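Local coordinates for protein cysteine synthase (PDB 5B55) that uses pyridoxal 5'-phosphate to release hydrogen sulfide from cysteine by way of an alpha-aminoacrylate intermediate, probably leaving serine as the other product, at residues A279-A284 and T299-D304; P72-T77 and T146-Q151; G127-S132 and S235-P240. The protein carries 1 engineered substitution. All coordinates share one frame; numbering follows the deposited sequence.

Contact 1 (A279-A284 and T299-D304). With 0JO (2-{[(E)-{3-hydroxy-2-methyl-5-[(phosphonooxy)methyl]pyridin-4-yl}methylidene]amino}prop-2-enoic acid), chain D.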
loop_
_atom_site.group_PDB
_atom_site.type_symbol
_atom_site.label_atom_id
_atom_site.label_comp_id
_atom_site.label_asym_id
_atom_site.label_seq_id
_atom_site.Cartn_x
_atom_site.Cartn_y
_atom_site.Cartn_z
ATOM N N ALA A 279 13.191 2.255 -12.772
ATOM C CA ALA A 279 13.801 1.614 -13.920
ATOM C C ALA A 279 12.809 1.513 -15.058
ATOM O O ALA A 279 13.118 1.833 -16.200
ATOM C CB ALA A 279 14.358 0.229 -13.569
ATOM N N ASN A 280 11.621 1.062 -14.757
ATOM C CA ASN A 280 10.594 0.935 -15.810
ATOM C C ASN A 280 10.268 2.286 -16.470
ATOM O O ASN A 280 10.044 2.302 -17.677
ATOM C CB ASN A 280 9.322 0.325 -15.252
ATOM C CG ASN A 280 9.438 -1.188 -15.036
ATOM O OD1 ASN A 280 10.422 -1.803 -15.444
ATOM N ND2 ASN A 280 8.372 -1.816 -14.503
ATOM N N PHE A 281 10.246 3.371 -15.672
ATOM C CA PHE A 281 9.921 4.680 -16.216
ATOM C C PHE A 281 11.018 5.057 -17.252
ATOM O O PHE A 281 10.712 5.431 -18.356
ATOM C CB PHE A 281 9.868 5.727 -15.125
ATOM C CG PHE A 281 9.329 7.034 -15.591
ATOM C CD1 PHE A 281 10.157 7.956 -16.223
ATOM C CD2 PHE A 281 7.955 7.302 -15.502
ATOM C CE1 PHE A 281 9.649 9.127 -16.699
ATOM C CE2 PHE A 281 7.437 8.498 -15.969
ATOM C CZ PHE A 281 8.293 9.405 -16.573
ATOM N N ILE A 282 12.265 4.911 -16.861
ATOM C CA ILE A 282 13.374 5.174 -17.748
ATOM C C ILE A 282 13.312 4.325 -19.002
ATOM O O ILE A 282 13.572 4.826 -20.109
ATOM C CB ILE A 282 14.730 4.988 -17.068
ATOM C CG1 ILE A 282 14.954 5.980 -15.891
ATOM C CG2 ILE A 282 15.846 5.129 -18.081
ATOM C CD1 ILE A 282 14.818 7.458 -16.228
ATOM N N GLY A 283 12.960 3.053 -18.835
ATOM C CA GLY A 283 12.872 2.127 -19.948
ATOM C C GLY A 283 11.780 2.525 -20.936
ATOM O O GLY A 283 11.945 2.385 -22.169
ATOM N N ALA A 284 10.672 3.022 -20.403
ATOM C CA ALA A 284 9.579 3.466 -21.259
ATOM C C ALA A 284 10.042 4.655 -22.141
ATOM O O ALA A 284 9.714 4.732 -23.332
ATOM C CB ALA A 284 8.351 3.826 -20.440
ATOM N N THR A 299 3.878 1.314 -19.126
ATOM C CA THR A 299 4.644 0.484 -18.198
ATOM C C THR A 299 3.891 0.316 -16.860
ATOM O O THR A 299 2.733 0.671 -16.766
ATOM C CB THR A 299 6.116 0.987 -18.073
ATOM O OG1 THR A 299 6.882 0.006 -17.386
ATOM C CG2 THR A 299 6.216 2.254 -17.350
ATOM N N VAL A 300 4.570 -0.279 -15.876
ATOM C CA VAL A 300 4.030 -0.548 -14.587
ATOM C C VAL A 300 4.988 -0.119 -13.480
ATOM O O VAL A 300 6.163 -0.143 -13.641
ATOM C CB VAL A 300 3.629 -2.044 -14.414
ATOM C CG1 VAL A 300 2.695 -2.505 -15.527
ATOM C CG2 VAL A 300 4.845 -2.958 -14.369
ATOM N N PHE A 301 4.420 0.236 -12.343
ATOM C CA PHE A 301 5.107 0.513 -11.117
ATOM C C PHE A 301 4.730 -0.639 -10.156
ATOM O O PHE A 301 3.696 -0.604 -9.525
ATOM C CB PHE A 301 4.647 1.818 -10.492
ATOM C CG PHE A 301 5.065 3.053 -11.198
ATOM C CD1 PHE A 301 6.086 3.091 -12.153
ATOM C CD2 PHE A 301 4.424 4.245 -10.888
ATOM C CE1 PHE A 301 6.403 4.284 -12.801
ATOM C CE2 PHE A 301 4.780 5.427 -11.529
ATOM C CZ PHE A 301 5.750 5.437 -12.476
ATOM N N PRO A 302 5.616 -1.644 -10.026
ATOM C CA PRO A 302 5.274 -2.847 -9.289
ATOM C C PRO A 302 4.959 -2.732 -7.807
ATOM O O PRO A 302 4.173 -3.554 -7.346
ATOM C CB PRO A 302 6.491 -3.758 -9.494
ATOM C CG PRO A 302 7.052 -3.287 -10.825
ATOM C CD PRO A 302 6.906 -1.794 -10.754
ATOM N N ASP A 303 5.566 -1.775 -7.068
ATOM C CA ASP A 303 5.291 -1.628 -5.678
ATOM C C ASP A 303 5.613 -0.229 -5.173
ATOM O O ASP A 303 6.087 0.578 -5.948
ATOM C CB ASP A 303 6.034 -2.715 -4.860
ATOM C CG ASP A 303 7.559 -2.604 -4.901
ATOM O OD1 ASP A 303 8.095 -1.692 -5.559
ATOM O OD2 ASP A 303 8.224 -3.520 -4.304
ATOM N N ASP A 304 5.290 0.069 -3.928
ATOM C CA ASP A 304 5.583 1.411 -3.390
ATOM C C ASP A 304 7.021 1.506 -2.823
ATOM O O ASP A 304 7.795 0.543 -2.931
ATOM C CB ASP A 304 4.477 1.909 -2.453
ATOM C CG ASP A 304 4.455 1.239 -1.058
ATOM O OD1 ASP A 304 5.465 0.573 -0.590
ATOM O OD2 ASP A 304 3.399 1.447 -0.362
HETATM O O 0JO D . 9.991 -12.984 -6.296
HETATM C C 0JO D . 9.597 -11.968 -6.803
HETATM O OXT 0JO D . 8.966 -11.117 -6.193
HETATM C CA 0JO D . 10.014 -11.599 -8.220
HETATM C CB 0JO D . 10.902 -12.360 -8.968
HETATM N N 0JO D . 9.728 -10.175 -8.460
HETATM C C4A 0JO D . 9.478 -9.522 -9.514
HETATM C C4 0JO D . 9.501 -7.990 -9.461
HETATM C C3 0JO D . 9.354 -7.137 -8.359
HETATM O O3 0JO D . 9.134 -7.633 -7.088
HETATM C C2 0JO D . 9.479 -5.745 -8.574
HETATM C C2A 0JO D . 9.402 -4.759 -7.432
HETATM N N1 0JO D . 9.674 -5.246 -9.798
HETATM C C6 0JO D . 9.771 -6.036 -10.851
HETATM C C5 0JO D . 9.683 -7.420 -10.709
HETATM C C5A 0JO D . 9.825 -8.286 -11.950
HETATM O OP4 0JO D . 8.574 -8.713 -12.334
HETATM P P 0JO D . 8.350 -10.128 -13.112
HETATM O OP3 0JO D . 9.366 -10.119 -14.123
HETATM O OP1 0JO D . 7.040 -10.224 -13.571
HETATM O OP2 0JO D . 8.732 -11.156 -12.101
#
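At Asn-280, chi1 of -76° sets CG beside the backbone N, and chi2 close to zero then swings ND2 out toward Val-300 on the neighbouring loop. The bond that results, ND2 to Val-300 O, is 2.9 Å long and almost straight. It runs in the plane of the Asn-280 amide but meets the carbonyl from a point tilted off the carbonyl plane. Asn-280 OD1 is used too, by Gly-186 N. Behind the amide, Asn-280 CB sits 3.3 Å from Thr-299 OG1, a hydroxyl bonded to Val-184 O, while Thr-299 CG2 leans on Ala-284 CB. Toward strand 22-28, the Phe-281 and Phe-301 side chains lie side by side, Phe-281 CD2 4.2 Å from Phe-301 CZ. This buried seam joins helix 275-288 to the segment following strand 297-298. The same segment reaches the cofactor: Pro-302 CG comes within 3.4 Å of N1 of the aminoacrylate adduct, and Asp-303 lies by its C2A methyl. With both ends of its amide occupied, Asn-280 cannot easily rotate, so it ties the loop that carries Pro-302 to the helix and, through Gly-186, to the strand 182-186.

Contact 2 (P72-T77 and T146-Q151). With 0JO (2-{[(E)-{3-hydroxy-2-methyl-5-[(phosphonooxy)methyl]pyridin-4-yl}methylidene]amino}prop-2-enoic acid), chain D.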
loop_
_atom_site.group_PDB
_atom_site.type_symbol
_atom_site.label_atom_id
_atom_site.label_comp_id
_atom_site.label_asym_id
_atom_site.label_seq_id
_atom_site.Cartn_x
_atom_site.Cartn_y
_atom_site.Cartn_z
ATOM N N PRO A 72 1.358 -27.283 2.106
ATOM C CA PRO A 72 2.277 -26.128 2.132
ATOM C C PRO A 72 2.530 -25.537 0.727
ATOM O O PRO A 72 2.586 -26.260 -0.290
ATOM C CB PRO A 72 3.571 -26.693 2.730
ATOM C CG PRO A 72 3.497 -28.142 2.509
ATOM C CD PRO A 72 2.033 -28.532 2.540
ATOM N N ILE A 73 2.580 -24.238 0.689
ATOM C CA ILE A 73 2.963 -23.487 -0.519
ATOM C C ILE A 73 4.411 -23.043 -0.299
ATOM O O ILE A 73 4.734 -22.402 0.736
ATOM C CB ILE A 73 2.093 -22.246 -0.704
ATOM C CG1 ILE A 73 0.695 -22.674 -1.070
ATOM C CG2 ILE A 73 2.663 -21.371 -1.853
ATOM C CD1 ILE A 73 -0.336 -21.621 -0.724
ATOM N N VAL A 74 5.279 -23.444 -1.205
ATOM C CA VAL A 74 6.707 -23.227 -1.069
ATOM C C VAL A 74 7.280 -22.542 -2.344
ATOM O O VAL A 74 7.097 -23.016 -3.452
ATOM C CB VAL A 74 7.439 -24.575 -0.802
ATOM C CG1 VAL A 74 8.922 -24.365 -0.602
ATOM C CG2 VAL A 74 6.866 -25.290 0.459
ATOM N N GLU A 75 8.023 -21.466 -2.133
ATOM C CA GLU A 75 8.420 -20.606 -3.231
ATOM C C GLU A 75 9.747 -19.939 -2.950
ATOM O O GLU A 75 10.135 -19.724 -1.796
ATOM C CB GLU A 75 7.290 -19.580 -3.581
ATOM C CG GLU A 75 7.488 -18.734 -4.846
ATOM C CD GLU A 75 7.787 -19.509 -6.101
ATOM O OE1 GLU A 75 8.859 -20.171 -6.224
ATOM O OE2 GLU A 75 7.002 -19.423 -7.070
ATOM N N ALA A 76 10.458 -19.621 -4.031
ATOM C CA ALA A 76 11.669 -18.837 -3.912
ATOM C C ALA A 76 11.403 -17.462 -4.522
ATOM O O ALA A 76 10.693 -17.360 -5.532
ATOM C CB ALA A 76 12.806 -19.544 -4.610
ATOM N N THR A 77 11.912 -16.416 -3.873
ATOM C CA THR A 77 11.461 -15.075 -4.192
ATOM C C THR A 77 12.571 -14.056 -4.008
ATOM O O THR A 77 13.532 -14.307 -3.291
ATOM C CB THR A 77 10.273 -14.712 -3.277
ATOM O OG1 THR A 77 9.661 -13.501 -3.736
ATOM C CG2 THR A 77 10.739 -14.496 -1.846
ATOM N N THR A 146 3.441 -30.858 -1.163
ATOM C CA THR A 146 3.877 -29.473 -1.339
ATOM C C THR A 146 3.378 -28.901 -2.630
ATOM O O THR A 146 3.495 -29.536 -3.623
ATOM C CB THR A 146 5.422 -29.392 -1.353
ATOM O OG1 THR A 146 5.901 -29.691 -0.057
ATOM C CG2 THR A 146 5.920 -27.965 -1.667
ATOM N N TYR A 147 2.781 -27.722 -2.592
ATOM C CA TYR A 147 2.421 -26.986 -3.834
ATOM C C TYR A 147 3.559 -25.992 -4.181
ATOM O O TYR A 147 3.968 -25.182 -3.338
ATOM C CB TYR A 147 1.081 -26.244 -3.753
ATOM C CG TYR A 147 0.786 -25.563 -5.076
ATOM C CD1 TYR A 147 0.500 -26.319 -6.202
ATOM C CD2 TYR A 147 0.957 -24.168 -5.224
ATOM C CE1 TYR A 147 0.357 -25.711 -7.437
ATOM C CE2 TYR A 147 0.796 -23.543 -6.448
ATOM C CZ TYR A 147 0.495 -24.304 -7.540
ATOM O OH TYR A 147 0.303 -23.682 -8.721
ATOM N N LEU A 148 4.116 -26.120 -5.390
ATOM C CA LEU A 148 5.205 -25.255 -5.864
ATOM C C LEU A 148 4.633 -24.329 -6.907
ATOM O O LEU A 148 4.401 -24.742 -8.050
ATOM C CB LEU A 148 6.379 -26.050 -6.492
ATOM C CG LEU A 148 7.234 -26.928 -5.547
ATOM C CD1 LEU A 148 8.228 -27.735 -6.384
ATOM C CD2 LEU A 148 7.934 -26.110 -4.475
ATOM N N PRO A 149 4.396 -23.060 -6.539
ATOM C CA PRO A 149 3.943 -22.151 -7.617
ATOM C C PRO A 149 4.935 -21.984 -8.785
ATOM O O PRO A 149 4.508 -21.659 -9.889
ATOM C CB PRO A 149 3.769 -20.793 -6.893
ATOM C CG PRO A 149 3.794 -21.088 -5.439
ATOM C CD PRO A 149 4.547 -22.383 -5.262
ATOM N N SER A 150 6.228 -22.172 -8.526
ATOM C CA SER A 150 7.291 -22.217 -9.515
ATOM C C SER A 150 7.214 -21.014 -10.457
ATOM O O SER A 150 7.047 -21.144 -11.681
ATOM C CB SER A 150 7.285 -23.574 -10.246
ATOM O OG SER A 150 5.972 -23.768 -10.661
ATOM N N GLN A 151 7.288 -19.846 -9.854
ATOM C CA GLN A 151 7.062 -18.599 -10.582
ATOM C C GLN A 151 8.018 -18.333 -11.734
ATOM O O GLN A 151 7.646 -17.627 -12.673
ATOM C CB GLN A 151 7.069 -17.432 -9.612
ATOM C CG GLN A 151 8.405 -17.130 -8.975
ATOM C CD GLN A 151 8.487 -15.785 -8.294
ATOM O OE1 GLN A 151 9.274 -15.600 -7.369
ATOM N NE2 GLN A 151 7.706 -14.822 -8.761
HETATM O O 0JO D . 9.991 -12.984 -6.296
HETATM C C 0JO D . 9.597 -11.968 -6.803
HETATM O OXT 0JO D . 8.966 -11.117 -6.193
HETATM C CA 0JO D . 10.014 -11.599 -8.220
HETATM C CB 0JO D . 10.902 -12.360 -8.968
HETATM N N 0JO D . 9.728 -10.175 -8.460
HETATM C C4A 0JO D . 9.478 -9.522 -9.514
HETATM C C4 0JO D . 9.501 -7.990 -9.461
HETATM C C3 0JO D . 9.354 -7.137 -8.359
HETATM O O3 0JO D . 9.134 -7.633 -7.088
HETATM C C2 0JO D . 9.479 -5.745 -8.574
HETATM C C2A 0JO D . 9.402 -4.759 -7.432
HETATM N N1 0JO D . 9.674 -5.246 -9.798
HETATM C C6 0JO D . 9.771 -6.036 -10.851
HETATM C C5 0JO D . 9.683 -7.420 -10.709
HETATM C C5A 0JO D . 9.825 -8.286 -11.950
HETATM O OP4 0JO D . 8.574 -8.713 -12.334
HETATM P P 0JO D . 8.350 -10.128 -13.112
HETATM O OP3 0JO D . 9.366 -10.119 -14.123
HETATM O OP1 0JO D . 7.040 -10.224 -13.571
HETATM O OP2 0JO D . 8.732 -11.156 -12.101
HETATM O O HOH W 1 7.835 -22.913 -6.115
#
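One water is held at three points between the strand and the chain beside it: it donates to Val-74 O at 2.8 Å, accepts from Ser-150 N, and gives a weak bond to Glu-75 OE1. The other oxygen of that carboxylate, OE2, takes Gln-151 N at 2.8 Å on its syn lone pair, whereas OE1 uses its anti lone pair for Ala-76 N, next along its own strand. Bonded at both oxygens, the Glu-75 carboxylate has little freedom to turn. The Glu-75 chain gets there by a bend at chi2 (53°), which turns its tip toward Gln-151, whose CB and CG carbons pass across it.

Farther back, Tyr-147 N reaches Pro-72 O at 2.7 Å and Val-74 N reaches Tyr-147 O at 3.0 Å, a single parallel bridge centred on Ile-73 and Tyr-147. Residues 146-151 thus run beside strand 73-76, an outermost strand of the parallel sheet it forms with strands 96-101 and 120-122, in the alpha/beta fold of this pyridoxal-phosphate family. Carbon packs along both faces of the pair: Ile-73 CG2 meets Pro-149 CG at 3.8 Å, both side chains also touching Phe-85 of helix 80-91, and Val-74 CG2 touches the methyl CG2 of Thr-146, while Leu-148 CD2 approaches Val-74 CB.

At the far end the strand delivers Thr-77 to the ligand. Its OG1 donates to carboxylate atom O of the aminoacrylate adduct at 2.6 Å and itself receives Gly-79 N and Gly-82 N, so backbone N-H groups of the turn after the strand and of the first turn of helix 80-91 orient the hydroxyl. The Gln-151 side chain ends beside that same carboxylate, touching Thr-189 as well.

Contact 3 (G127-S132 and S235-P240). Engineered in segment 235-240: Asn-236 (natural residue Asp).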
loop_
_atom_site.group_PDB
_atom_site.type_symbol
_atom_site.label_atom_id
_atom_site.label_comp_id
_atom_site.label_asym_id
_atom_site.label_seq_id
_atom_site.Cartn_x
_atom_site.Cartn_y
_atom_site.Cartn_z
ATOM N N GLY A 127 24.400 -20.363 -3.069
ATOM C CA GLY A 127 23.886 -20.405 -4.444
ATOM C C GLY A 127 22.808 -19.352 -4.761
ATOM O O GLY A 127 22.237 -19.386 -5.811
ATOM N N GLY A 128 22.500 -18.451 -3.848
ATOM C CA GLY A 128 21.586 -17.316 -4.139
ATOM C C GLY A 128 20.199 -17.711 -4.650
ATOM O O GLY A 128 19.526 -18.589 -4.044
ATOM N N PHE A 129 19.795 -17.128 -5.776
ATOM C CA PHE A 129 18.513 -17.440 -6.349
ATOM C C PHE A 129 18.383 -18.898 -6.832
ATOM O O PHE A 129 17.387 -19.552 -6.541
ATOM C CB PHE A 129 18.141 -16.434 -7.461
ATOM C CG PHE A 129 17.698 -15.097 -6.940
ATOM C CD1 PHE A 129 16.427 -14.937 -6.394
ATOM C CD2 PHE A 129 18.571 -13.988 -6.946
ATOM C CE1 PHE A 129 16.011 -13.701 -5.909
ATOM C CE2 PHE A 129 18.151 -12.741 -6.472
ATOM C CZ PHE A 129 16.887 -12.605 -5.916
ATOM N N LEU A 130 19.327 -19.385 -7.626
ATOM C CA LEU A 130 19.232 -20.766 -8.110
ATOM C C LEU A 130 19.270 -21.738 -6.905
ATOM O O LEU A 130 18.534 -22.690 -6.902
ATOM C CB LEU A 130 20.344 -21.115 -9.112
ATOM C CG LEU A 130 20.178 -20.513 -10.526
ATOM C CD1 LEU A 130 21.446 -20.864 -11.301
ATOM C CD2 LEU A 130 18.952 -20.963 -11.341
ATOM N N GLY A 131 20.060 -21.415 -5.900
ATOM C CA GLY A 131 20.089 -22.139 -4.629
ATOM C C GLY A 131 18.753 -22.135 -3.851
ATOM O O GLY A 131 18.368 -23.137 -3.240
ATOM N N SER A 132 18.062 -20.990 -3.867
ATOM C CA SER A 132 16.753 -20.848 -3.252
ATOM C C SER A 132 15.742 -21.711 -3.979
ATOM O O SER A 132 15.005 -22.425 -3.357
ATOM C CB SER A 132 16.293 -19.401 -3.261
ATOM O OG SER A 132 17.167 -18.589 -2.521
ATOM N N SER A 235 16.223 -9.304 -12.497
ATOM C CA SER A 235 17.551 -9.809 -12.869
ATOM C C SER A 235 18.091 -10.637 -11.738
ATOM O O SER A 235 18.978 -10.198 -11.003
ATOM C CB SER A 235 18.461 -8.671 -13.233
ATOM O OG SER A 235 19.618 -9.129 -13.901
ATOM N N ASN A 236 17.436 -11.789 -11.533
ATOM C CA ASN A 236 17.677 -12.625 -10.343
ATOM C C ASN A 236 18.766 -13.690 -10.635
ATOM O O ASN A 236 18.574 -14.868 -10.314
ATOM C CB ASN A 236 16.375 -13.330 -9.919
ATOM C CG ASN A 236 15.250 -12.359 -9.629
ATOM O OD1 ASN A 236 15.438 -11.388 -8.897
ATOM N ND2 ASN A 236 14.123 -12.554 -10.272
ATOM N N GLU A 237 19.873 -13.286 -11.308
ATOM C CA GLU A 237 21.052 -14.173 -11.545
ATOM C C GLU A 237 20.922 -15.273 -12.565
ATOM O O GLU A 237 21.776 -16.117 -12.644
ATOM C CB GLU A 237 21.559 -14.778 -10.255
ATOM C CG GLU A 237 21.845 -13.721 -9.177
ATOM C CD GLU A 237 22.414 -14.378 -7.931
ATOM O OE1 GLU A 237 21.866 -15.424 -7.430
ATOM O OE2 GLU A 237 23.421 -13.865 -7.456
ATOM N N PHE A 238 19.877 -15.258 -13.360
ATOM C CA PHE A 238 19.680 -16.207 -14.475
ATOM C C PHE A 238 18.546 -15.692 -15.318
ATOM O O PHE A 238 17.788 -14.827 -14.892
ATOM C CB PHE A 238 19.337 -17.650 -14.016
ATOM C CG PHE A 238 18.054 -17.770 -13.247
ATOM C CD1 PHE A 238 17.991 -17.340 -11.937
ATOM C CD2 PHE A 238 16.942 -18.320 -13.811
ATOM C CE1 PHE A 238 16.816 -17.450 -11.186
ATOM C CE2 PHE A 238 15.746 -18.405 -13.081
ATOM C CZ PHE A 238 15.685 -17.940 -11.783
ATOM N N ILE A 239 18.399 -16.289 -16.488
ATOM C CA ILE A 239 17.298 -16.014 -17.362
ATOM C C ILE A 239 16.245 -17.036 -17.080
ATOM O O ILE A 239 16.484 -18.210 -17.333
ATOM C CB ILE A 239 17.673 -16.130 -18.852
ATOM C CG1 ILE A 239 18.875 -15.205 -19.143
ATOM C CG2 ILE A 239 16.455 -15.831 -19.727
ATOM C CD1 ILE A 239 19.366 -15.263 -20.564
ATOM N N PRO A 240 15.050 -16.592 -16.638
ATOM C CA PRO A 240 13.982 -17.535 -16.304
ATOM C C PRO A 240 13.343 -18.203 -17.512
ATOM O O PRO A 240 13.227 -17.579 -18.566
ATOM C CB PRO A 240 12.960 -16.650 -15.572
ATOM C CG PRO A 240 13.190 -15.303 -16.118
ATOM C CD PRO A 240 14.675 -15.210 -16.290
HETATM O O HOH W 2 21.809 -18.065 -8.709
#
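The Phe-129 ring is overlapped by CB of Asn-236, an engineered residue (Asp in the natural protein), which sits 3.6 Å from the ring centroid and almost on the ring normal, a CH-pi contact over the centre of the face. OD1 of Asn-236 hangs over the same ring toward CZ. This is where the helical turn around residues 128-132, packed on strand 96-101 in the fold-type II architecture of the cysteine synthase family, faces the loop leading from helix 219-222 to strand 252-254. Asn-236 touches the bound aminoacrylate adduct, so the aromatic ring backs a residue of the ligand pocket.

The edge of the Phe-129 ring is met by the carboxylate of Glu-237, its plane nearly perpendicular to the ring. Glu-237 OE1 accepts the bond from Phe-129 N at 3.2 Å, nearly straight, and it also takes a water that donates to Gly-127 O and accepts from Leu-130 N. Gly-128, at positive phi, leaves the approach to its CA clear for OE1. Next to this, chi1 of 62° turns the Phe-238 ring so that one face meets Leu-130, whose CD2 lies 3.9 Å from the centroid, while Phe-129 CB is at the edge. Inside the helix turn, Gly-128 O receives both Ser-132 N and Ser-132 OG, the hydroxyl at 2.8 Å from above the carbonyl plane.

All three contacts frame the pocket of the aminoacrylate adduct from different directions. Contact 1 meets its pyridine ring through Pro-302, contact 2 its carboxylate through Thr-77, and contact 3 touches it through the engineered Asn-236. Contacts 2 and 3 are neighbours, with centres about 15 Å apart: Thr-77 O lies 3.7 Å from Phe-129 CE1, and Ala-76 CB packs on the backbone of Ser-132, so the strand that brings Thr-77 to the ligand is flanked by helix 128-133. Contact 1 stands apart, its centre about 26 Å from that of contact 2 and about 22 Å from that of contact 3, nearest atoms about 10 Å away from either; the adduct spans the gap to both.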